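Monomethylamine methyltransferase MtmB1 (Methanosarcina barkeri, PDB 1NTH) catalyses transfer of the methyl group from monomethylamine to the corrinoid cofactor of its partner protein MtmC, a step of methanogenesis from methylamine. Local coordinates at residues A36-F47 / G270-D278. Numbering follows the deposited sequence.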
# COMPACT_ATOMS: atom_id res chain seq x y z
N ALA A 36 17.06 -34.80 33.25
CA ALA A 36 18.31 -34.17 32.83
C ALA A 36 19.49 -34.96 33.40
O ALA A 36 20.48 -35.22 32.71
CB ALA A 36 18.37 -32.73 33.31
N MET A 37 19.36 -35.37 34.66
CA MET A 37 20.39 -36.14 35.34
C MET A 37 20.57 -37.49 34.66
O MET A 37 21.70 -37.94 34.44
CB MET A 37 19.97 -36.35 36.80
CG MET A 37 20.98 -37.12 37.63
SD MET A 37 20.42 -37.30 39.33
CE MET A 37 21.24 -35.92 40.11
N GLU A 38 19.46 -38.14 34.35
CA GLU A 38 19.46 -39.44 33.69
C GLU A 38 20.13 -39.38 32.32
O GLU A 38 20.99 -40.20 32.00
CB GLU A 38 18.02 -39.93 33.54
CG GLU A 38 17.87 -41.19 32.69
CD GLU A 38 16.42 -41.59 32.50
OE1 GLU A 38 15.52 -40.78 32.81
OE2 GLU A 38 16.18 -42.72 32.02
N LEU A 39 19.74 -38.40 31.51
CA LEU A 39 20.30 -38.26 30.18
C LEU A 39 21.78 -37.88 30.18
O LEU A 39 22.54 -38.34 29.33
CB LEU A 39 19.48 -37.24 29.38
CG LEU A 39 18.03 -37.68 29.19
CD1 LEU A 39 17.24 -36.57 28.50
CD2 LEU A 39 17.99 -38.96 28.36
N LYS A 40 22.20 -37.07 31.14
CA LYS A 40 23.60 -36.68 31.22
C LYS A 40 24.47 -37.93 31.41
O LYS A 40 25.48 -38.11 30.74
CB LYS A 40 23.86 -35.71 32.37
CG LYS A 40 25.34 -35.38 32.52
CD LYS A 40 25.63 -34.53 33.74
CE LYS A 40 27.13 -34.27 33.87
NZ LYS A 40 27.45 -33.44 35.05
N GLN A 41 24.06 -38.79 32.34
CA GLN A 41 24.82 -40.00 32.62
C GLN A 41 24.69 -41.05 31.51
O GLN A 41 25.68 -41.65 31.10
CB GLN A 41 24.38 -40.59 33.96
CG GLN A 41 25.18 -41.81 34.42
CD GLN A 41 26.69 -41.60 34.40
OE1 GLN A 41 27.18 -40.49 34.62
NE2 GLN A 41 27.42 -42.68 34.13
N LYS A 42 23.47 -41.26 31.02
CA LYS A 42 23.26 -42.24 29.96
C LYS A 42 24.07 -41.94 28.71
O LYS A 42 24.58 -42.85 28.06
CB LYS A 42 21.77 -42.27 29.59
CG LYS A 42 21.46 -42.99 28.28
CD LYS A 42 20.00 -42.81 27.88
CE LYS A 42 19.71 -43.43 26.52
NZ LYS A 42 18.29 -43.28 26.12
N TYR A 43 24.21 -40.66 28.36
CA TYR A 43 24.99 -40.29 27.18
C TYR A 43 26.43 -39.91 27.53
O TYR A 43 27.21 -39.56 26.66
CB TYR A 43 24.31 -39.14 26.43
CG TYR A 43 23.08 -39.56 25.67
CD1 TYR A 43 21.81 -39.39 26.21
CD2 TYR A 43 23.19 -40.16 24.42
CE1 TYR A 43 20.67 -39.81 25.52
CE2 TYR A 43 22.07 -40.58 23.72
CZ TYR A 43 20.81 -40.40 24.27
OH TYR A 43 19.70 -40.81 23.58
N GLY A 44 26.76 -39.98 28.82
CA GLY A 44 28.10 -39.65 29.26
C GLY A 44 28.58 -38.27 28.85
O GLY A 44 29.72 -38.09 28.44
N LEU A 45 27.70 -37.27 28.97
CA LEU A 45 28.07 -35.92 28.59
C LEU A 45 29.12 -35.31 29.52
O LEU A 45 28.97 -35.32 30.74
CB LEU A 45 26.83 -35.03 28.55
CG LEU A 45 25.71 -35.50 27.61
CD1 LEU A 45 24.57 -34.49 27.63
CD2 LEU A 45 26.25 -35.67 26.20
N ASP A 46 30.18 -34.78 28.92
CA ASP A 46 31.27 -34.15 29.64
C ASP A 46 31.87 -33.11 28.69
O ASP A 46 32.47 -33.47 27.68
CB ASP A 46 32.34 -35.19 30.00
CG ASP A 46 33.43 -34.63 30.89
OD1 ASP A 46 33.55 -33.39 31.00
OD2 ASP A 46 34.18 -35.44 31.49
N PHE A 47 31.69 -31.83 29.00
CA PHE A 47 32.19 -30.76 28.14
C PHE A 47 33.67 -30.46 28.33
O PHE A 47 34.26 -29.69 27.57
CB PHE A 47 31.36 -29.49 28.35
CG PHE A 47 29.90 -29.65 27.96
CD1 PHE A 47 29.45 -30.80 27.32
CD2 PHE A 47 28.99 -28.63 28.23
CE1 PHE A 47 28.11 -30.93 26.95
CE2 PHE A 47 27.65 -28.75 27.86
CZ PHE A 47 27.21 -29.90 27.23
N GLY A 270 23.30 -28.68 36.81
CA GLY A 270 24.53 -28.07 36.35
C GLY A 270 24.68 -27.74 34.87
O GLY A 270 23.69 -27.62 34.14
N ILE A 271 25.93 -27.61 34.44
CA ILE A 271 26.26 -27.26 33.06
C ILE A 271 25.68 -28.20 32.00
O ILE A 271 24.87 -27.77 31.18
CB ILE A 271 27.79 -27.18 32.86
CG1 ILE A 271 28.37 -26.08 33.76
CG2 ILE A 271 28.11 -26.89 31.39
CD1 ILE A 271 29.88 -25.93 33.66
N GLU A 272 26.08 -29.46 32.01
CA GLU A 272 25.57 -30.39 31.00
C GLU A 272 24.05 -30.54 31.09
O GLU A 272 23.37 -30.62 30.06
CB GLU A 272 26.24 -31.76 31.13
CG GLU A 272 27.69 -31.83 30.67
CD GLU A 272 28.67 -31.30 31.70
OE1 GLU A 272 28.25 -30.99 32.84
OE2 GLU A 272 29.88 -31.20 31.37
N GLU A 273 23.52 -30.59 32.31
CA GLU A 273 22.09 -30.74 32.50
C GLU A 273 21.31 -29.56 31.91
O GLU A 273 20.30 -29.75 31.24
CB GLU A 273 21.74 -30.87 33.98
CG GLU A 273 22.27 -32.12 34.67
CD GLU A 273 23.68 -31.97 35.20
OE1 GLU A 273 24.10 -32.84 36.00
OE2 GLU A 273 24.38 -31.00 34.83
N THR A 274 21.80 -28.36 32.18
CA THR A 274 21.14 -27.16 31.68
C THR A 274 21.26 -27.06 30.16
O THR A 274 20.37 -26.53 29.50
CB THR A 274 21.73 -25.89 32.33
OG1 THR A 274 21.61 -25.98 33.76
CG2 THR A 274 20.98 -24.64 31.87
N THR A 275 22.34 -27.60 29.61
CA THR A 275 22.54 -27.57 28.16
C THR A 275 21.57 -28.54 27.48
O THR A 275 21.08 -28.26 26.39
CB THR A 275 24.00 -27.93 27.80
OG1 THR A 275 24.89 -27.09 28.56
CG2 THR A 275 24.25 -27.68 26.31
N ILE A 276 21.29 -29.66 28.13
CA ILE A 276 20.34 -30.63 27.59
C ILE A 276 18.99 -29.92 27.48
O ILE A 276 18.30 -30.04 26.47
CB ILE A 276 20.20 -31.86 28.53
CG1 ILE A 276 21.49 -32.69 28.47
CG2 ILE A 276 19.00 -32.70 28.12
CD1 ILE A 276 21.50 -33.86 29.44
N VAL A 277 18.63 -29.18 28.52
CA VAL A 277 17.37 -28.44 28.53
C VAL A 277 17.39 -27.38 27.43
O VAL A 277 16.40 -27.19 26.73
CB VAL A 277 17.14 -27.74 29.89
CG1 VAL A 277 16.02 -26.71 29.78
CG2 VAL A 277 16.78 -28.78 30.94
N ASP A 278 18.53 -26.71 27.28
CA ASP A 278 18.68 -25.66 26.27
C ASP A 278 18.44 -26.23 24.87
O ASP A 278 17.71 -25.63 24.08
CB ASP A 278 20.08 -25.05 26.35
CG ASP A 278 20.17 -23.71 25.65
OD1 ASP A 278 19.18 -23.31 25.00
OD2 ASP A 278 21.23 -23.06 25.76
O HOH W 1 26.80 -31.03 35.98
O HOH W 2 26.14 -33.63 37.36
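Ala-36 and Glu-273 bring the backbones closest, CA to CA 5.1 Å, where helix 36-42 meets the first turns of helix 271-278 at 105° between their axes. A Schellman motif at Gly-44 then ends the first helix and turns the chain so that 45-47 runs on past Glu-272. Glu-272 has a part in both the ring contact and the charged network. Its CG, anti to the carbonyl carbon (chi1 -72°), lies over the centre of the Phe-47 ring, a CH-pi contact 3.8 Å from the centroid; the bend at chi2 (80°) then swings the carboxylate round so that OE2 accepts Phe-47 N through its anti lone pair in a nearly straight bond of 3.0 Å. The other oxygen, OE1, forms a long salt bridge to Lys-40 NZ. Fully extended, Lys-40 also pairs loosely with Glu-273 OE1; two waters, each accepting from Lys-40 NZ at 2.7 Å, donate one to Glu-273 OE2 and the other to Glu-273 OE1, bridging the charges. One turn along from Glu-272, Ile-276 puts CD1 among Ala-36 O, Leu-39 CB and Leu-45 CD1, the last at 3.6 Å. Thr-275 meets the edge of the Phe-47 ring, and Trp-317 stacks on the same ring. With an alanine in place of Phe-47, Glu-272 CG, Thr-275 and Trp-317 would probably face a gap. The C-terminal end of helix 24-42, its Schellman turn and the following loop thus pack across the start of an outer helix of the TIM barrel, joined by a Lys-Glu-Glu salt-bridge network.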